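Serine acetyltransferase (Entamoeba histolytica, PDB 3Q1X) probably catalyses the transfer of an acetyl group to the hydroxyl of L-serine, a step of cysteine biosynthesis. Local coordinates at residues G187-G193 / K221-G227. Sequence-based numbering, arbitrary orientation.
Sequences GETAIIG and KRHPTVG. With SER (serine), chain B.
Two neighbouring coils of the left-handed parallel beta-helix meet here, and at one end of their paired strands lies the L-serine pocket. R222 and H223 belong to that pocket, which A206 and H208 help to line. R222 grips the serine carboxylate with two donors: NE bonds to OXT, and NH2 bonds to O at 2.8 Å. NH2 also forms a salt bridge to E188 OE2 whose hydrogen bond is nearly straight (2.9 Å, 174°). E188 OE2 lies in the guanidinium plane and is met on its anti side, the donor somewhat out of the carboxylate plane, and the two planes stand 77° apart. E188 OE1 is held in turn by Y143. The H223 ring is sandwiched, with R222 CG over one face and G187 CA over the other, 3.7 Å from the ring centroid in a CH-pi contact; H223 CE1 comes within 3.3 Å of serine OXT. T189 OG1 sits between its backbone N and carbonyl carbon (chi1 69°) and accepts a straight bond from R222 N (2.9 Å) and a weak one from H223 N. K221, bent at chi2, brings NZ to T189 O (2.7 Å), H223 O and T225 OG1, tying the turn to the strand. Beyond, the parallel pairs I191-T225 and I192-V226 are joined by I191 N to P224 O, V226 N to I191 O (2.7 Å) and G193 N to V226 O. I191 and T225 lie side by side on one face of the sheet, while I192 and V226 both pack on L204 on the other. D114 and D179 of the second subunit also bind the ligand. Sharing NH2 between E188 and the serine carboxylate probably links E188 to substrate binding, balancing the arginine's charge and helping to fix the guanidinium's rotation.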
ATOM      1  N   GLY A 187       4.633   5.752 -15.764  1.00 18.07           N
ATOM      2  CA  GLY A 187       3.725   5.358 -16.845  1.00 17.61           C
ATOM      3  C   GLY A 187       4.275   4.478 -17.956  1.00 17.76           C
ATOM      4  O   GLY A 187       5.494   4.266 -18.096  1.00 17.72           O
ATOM      5  N   GLU A 188       3.343   3.978 -18.761  1.00 17.72           N
ATOM      6  CA  GLU A 188       3.617   3.041 -19.843  1.00 18.60           C
ATOM      7  C   GLU A 188       4.709   3.491 -20.819  1.00 18.81           C
ATOM      8  O   GLU A 188       5.446   2.670 -21.352  1.00 19.23           O
ATOM      9  CB  GLU A 188       2.321   2.773 -20.610  1.00 18.19           C
ATOM     10  CG  GLU A 188       2.463   1.778 -21.771  1.00 19.09           C
ATOM     11  CD  GLU A 188       1.123   1.331 -22.333  1.00 19.25           C
ATOM     12  OE1 GLU A 188       1.073   0.282 -23.012  1.00 20.69           O
ATOM     13  OE2 GLU A 188       0.117   2.017 -22.089  1.00 19.28           O
ATOM     14  N   THR A 189       4.784   4.792 -21.076  1.00 19.29           N
ATOM     15  CA  THR A 189       5.709   5.294 -22.085  1.00 20.16           C
ATOM     16  C   THR A 189       6.803   6.158 -21.469  1.00 20.29           C
ATOM     17  O   THR A 189       7.502   6.893 -22.171  1.00 20.78           O
ATOM     18  CB  THR A 189       4.977   6.055 -23.220  1.00 19.87           C
ATOM     19  OG1 THR A 189       4.450   7.286 -22.718  1.00 21.01           O
ATOM     20  CG2 THR A 189       3.841   5.209 -23.789  1.00 19.97           C
ATOM     21  N   ALA A 190       6.959   6.054 -20.152  1.00 20.16           N
ATOM     22  CA  ALA A 190       8.054   6.732 -19.467  1.00 20.07           C
ATOM     23  C   ALA A 190       9.390   6.123 -19.880  1.00 19.87           C
ATOM     24  O   ALA A 190       9.498   4.915 -20.071  1.00 20.16           O
ATOM     25  CB  ALA A 190       7.870   6.661 -17.962  1.00 19.93           C
ATOM     26  N   ILE A 191      10.400   6.966 -20.050  1.00 20.00           N
ATOM     27  CA  ILE A 191      11.758   6.505 -20.347  1.00 20.53           C
ATOM     28  C   ILE A 191      12.681   7.131 -19.309  1.00 20.55           C
ATOM     29  O   ILE A 191      12.671   8.346 -19.124  1.00 21.48           O
ATOM     30  CB  ILE A 191      12.206   6.907 -21.785  1.00 20.29           C
ATOM     31  CG1 ILE A 191      11.266   6.297 -22.842  1.00 22.01           C
ATOM     32  CG2 ILE A 191      13.696   6.580 -22.020  1.00 20.27           C
ATOM     33  CD1 ILE A 191      11.695   4.968 -23.442  1.00 26.26           C
ATOM     34  N   ILE A 192      13.476   6.301 -18.637  1.00 20.47           N
ATOM     35  CA  ILE A 192      14.316   6.767 -17.540  1.00 20.27           C
ATOM     36  C   ILE A 192      15.753   6.303 -17.750  1.00 20.30           C
ATOM     37  O   ILE A 192      16.004   5.121 -17.963  1.00 20.53           O
ATOM     38  CB  ILE A 192      13.804   6.243 -16.169  1.00 20.23           C
ATOM     39  CG1 ILE A 192      12.386   6.746 -15.895  1.00 20.80           C
ATOM     40  CG2 ILE A 192      14.756   6.632 -15.046  1.00 19.88           C
ATOM     41  CD1 ILE A 192      11.714   6.068 -14.696  1.00 20.64           C
ATOM     42  N   GLY A 193      16.695   7.231 -17.668  1.00 20.30           N
ATOM     43  CA  GLY A 193      18.096   6.909 -17.883  1.00 20.64           C
ATOM     44  C   GLY A 193      18.763   6.262 -16.681  1.00 21.18           C
ATOM     45  O   GLY A 193      18.092   5.792 -15.751  1.00 20.78           O
ATOM     46  N   LYS A 221       3.230   7.923 -27.078  1.00 24.47           N
ATOM     47  CA  LYS A 221       4.177   8.517 -26.143  1.00 24.49           C
ATOM     48  C   LYS A 221       3.533   9.724 -25.463  1.00 24.63           C
ATOM     49  O   LYS A 221       3.165  10.708 -26.117  1.00 25.36           O
ATOM     50  CB  LYS A 221       5.466   8.882 -26.894  1.00 24.20           C
ATOM     51  CG  LYS A 221       6.506   9.684 -26.128  1.00 25.31           C
ATOM     52  CD  LYS A 221       6.974   8.997 -24.857  1.00 24.05           C
ATOM     53  CE  LYS A 221       8.319   9.569 -24.409  1.00 24.61           C
ATOM     54  NZ  LYS A 221       8.660   9.185 -23.015  1.00 24.18           N
ATOM     55  N   ARG A 222       3.389   9.637 -24.142  1.00 23.84           N
ATOM     56  CA  ARG A 222       2.591  10.608 -23.386  1.00 23.17           C
ATOM     57  C   ARG A 222       3.100  10.806 -21.955  1.00 22.86           C
ATOM     58  O   ARG A 222       2.497  11.549 -21.175  1.00 23.17           O
ATOM     59  CB  ARG A 222       1.114  10.181 -23.365  1.00 23.10           C
ATOM     60  CG  ARG A 222       0.869   8.874 -22.612  1.00 23.23           C
ATOM     61  CD  ARG A 222      -0.396   8.184 -23.075  1.00 22.10           C
ATOM     62  NE  ARG A 222      -0.698   7.010 -22.256  1.00 21.06           N
ATOM     63  CZ  ARG A 222      -0.296   5.774 -22.522  1.00 20.18           C
ATOM     64  NH1 ARG A 222       0.452   5.515 -23.593  1.00 19.81           N
ATOM     65  NH2 ARG A 222      -0.642   4.786 -21.701  1.00 20.29           N
ATOM     66  N   HIS A 223       4.196  10.125 -21.625  1.00 22.52           N
ATOM     67  CA  HIS A 223       4.815  10.200 -20.304  1.00 22.20           C
ATOM     68  C   HIS A 223       6.245  10.750 -20.461  1.00 22.16           C
ATOM     69  O   HIS A 223       6.800  10.719 -21.567  1.00 21.39           O
ATOM     70  CB  HIS A 223       4.818   8.819 -19.626  1.00 22.28           C
ATOM     71  CG  HIS A 223       3.473   8.156 -19.565  1.00 22.45           C
ATOM     72  ND1 HIS A 223       2.425   8.652 -18.818  1.00 24.19           N
ATOM     73  CD2 HIS A 223       3.018   7.014 -20.134  1.00 20.94           C
ATOM     74  CE1 HIS A 223       1.377   7.855 -18.945  1.00 21.85           C
ATOM     75  NE2 HIS A 223       1.710   6.855 -19.742  1.00 22.93           N
ATOM     76  N   PRO A 224       6.849  11.254 -19.364  1.00 22.27           N
ATOM     77  CA  PRO A 224       8.149  11.923 -19.485  1.00 22.57           C
ATOM     78  C   PRO A 224       9.308  11.048 -19.950  1.00 22.58           C
ATOM     79  O   PRO A 224       9.288   9.826 -19.788  1.00 22.18           O
ATOM     80  CB  PRO A 224       8.424  12.411 -18.055  1.00 22.50           C
ATOM     81  CG  PRO A 224       7.079  12.517 -17.422  1.00 22.72           C
ATOM     82  CD  PRO A 224       6.303  11.377 -17.999  1.00 22.16           C
ATOM     83  N   THR A 225      10.309  11.694 -20.539  1.00 23.02           N
ATOM     84  CA  THR A 225      11.606  11.087 -20.779  1.00 23.45           C
ATOM     85  C   THR A 225      12.579  11.792 -19.848  1.00 23.87           C
ATOM     86  O   THR A 225      12.609  13.026 -19.774  1.00 24.21           O
ATOM     87  CB  THR A 225      12.048  11.233 -22.249  1.00 23.59           C
ATOM     88  OG1 THR A 225      11.128  10.534 -23.095  1.00 23.33           O
ATOM     89  CG2 THR A 225      13.459  10.688 -22.464  1.00 24.00           C
ATOM     90  N   VAL A 226      13.349  10.993 -19.121  1.00 23.55           N
ATOM     91  CA  VAL A 226      14.262  11.488 -18.104  1.00 23.60           C
ATOM     92  C   VAL A 226      15.672  10.995 -18.438  1.00 23.29           C
ATOM     93  O   VAL A 226      15.861   9.828 -18.783  1.00 23.50           O
ATOM     94  CB  VAL A 226      13.804  11.017 -16.689  1.00 23.46           C
ATOM     95  CG1 VAL A 226      14.807  11.382 -15.641  1.00 24.47           C
ATOM     96  CG2 VAL A 226      12.442  11.611 -16.323  1.00 23.30           C
ATOM     97  N   GLY A 227      16.652  11.893 -18.357  1.00 23.46           N
ATOM     98  CA  GLY A 227      18.051  11.573 -18.670  1.00 23.48           C
ATOM     99  C   GLY A 227      18.768  10.848 -17.546  1.00 23.69           C
ATOM    100  O   GLY A 227      18.139  10.136 -16.750  1.00 23.60           O
TER
HETATM  101  N   SER B 314      -3.003   5.703 -16.888  1.00 21.31           N
HETATM  102  CA  SER B 314      -2.817   6.993 -17.620  1.00 21.92           C
HETATM  103  C   SER B 314      -1.990   6.780 -18.879  1.00 21.93           C
HETATM  104  O   SER B 314      -1.506   5.680 -19.140  1.00 21.85           O
HETATM  105  CB  SER B 314      -2.147   8.030 -16.715  1.00 21.61           C
HETATM  106  OG  SER B 314      -0.820   7.641 -16.384  1.00 22.96           O
HETATM  107  OXT SER B 314      -1.791   7.704 -19.658  1.00 22.17           O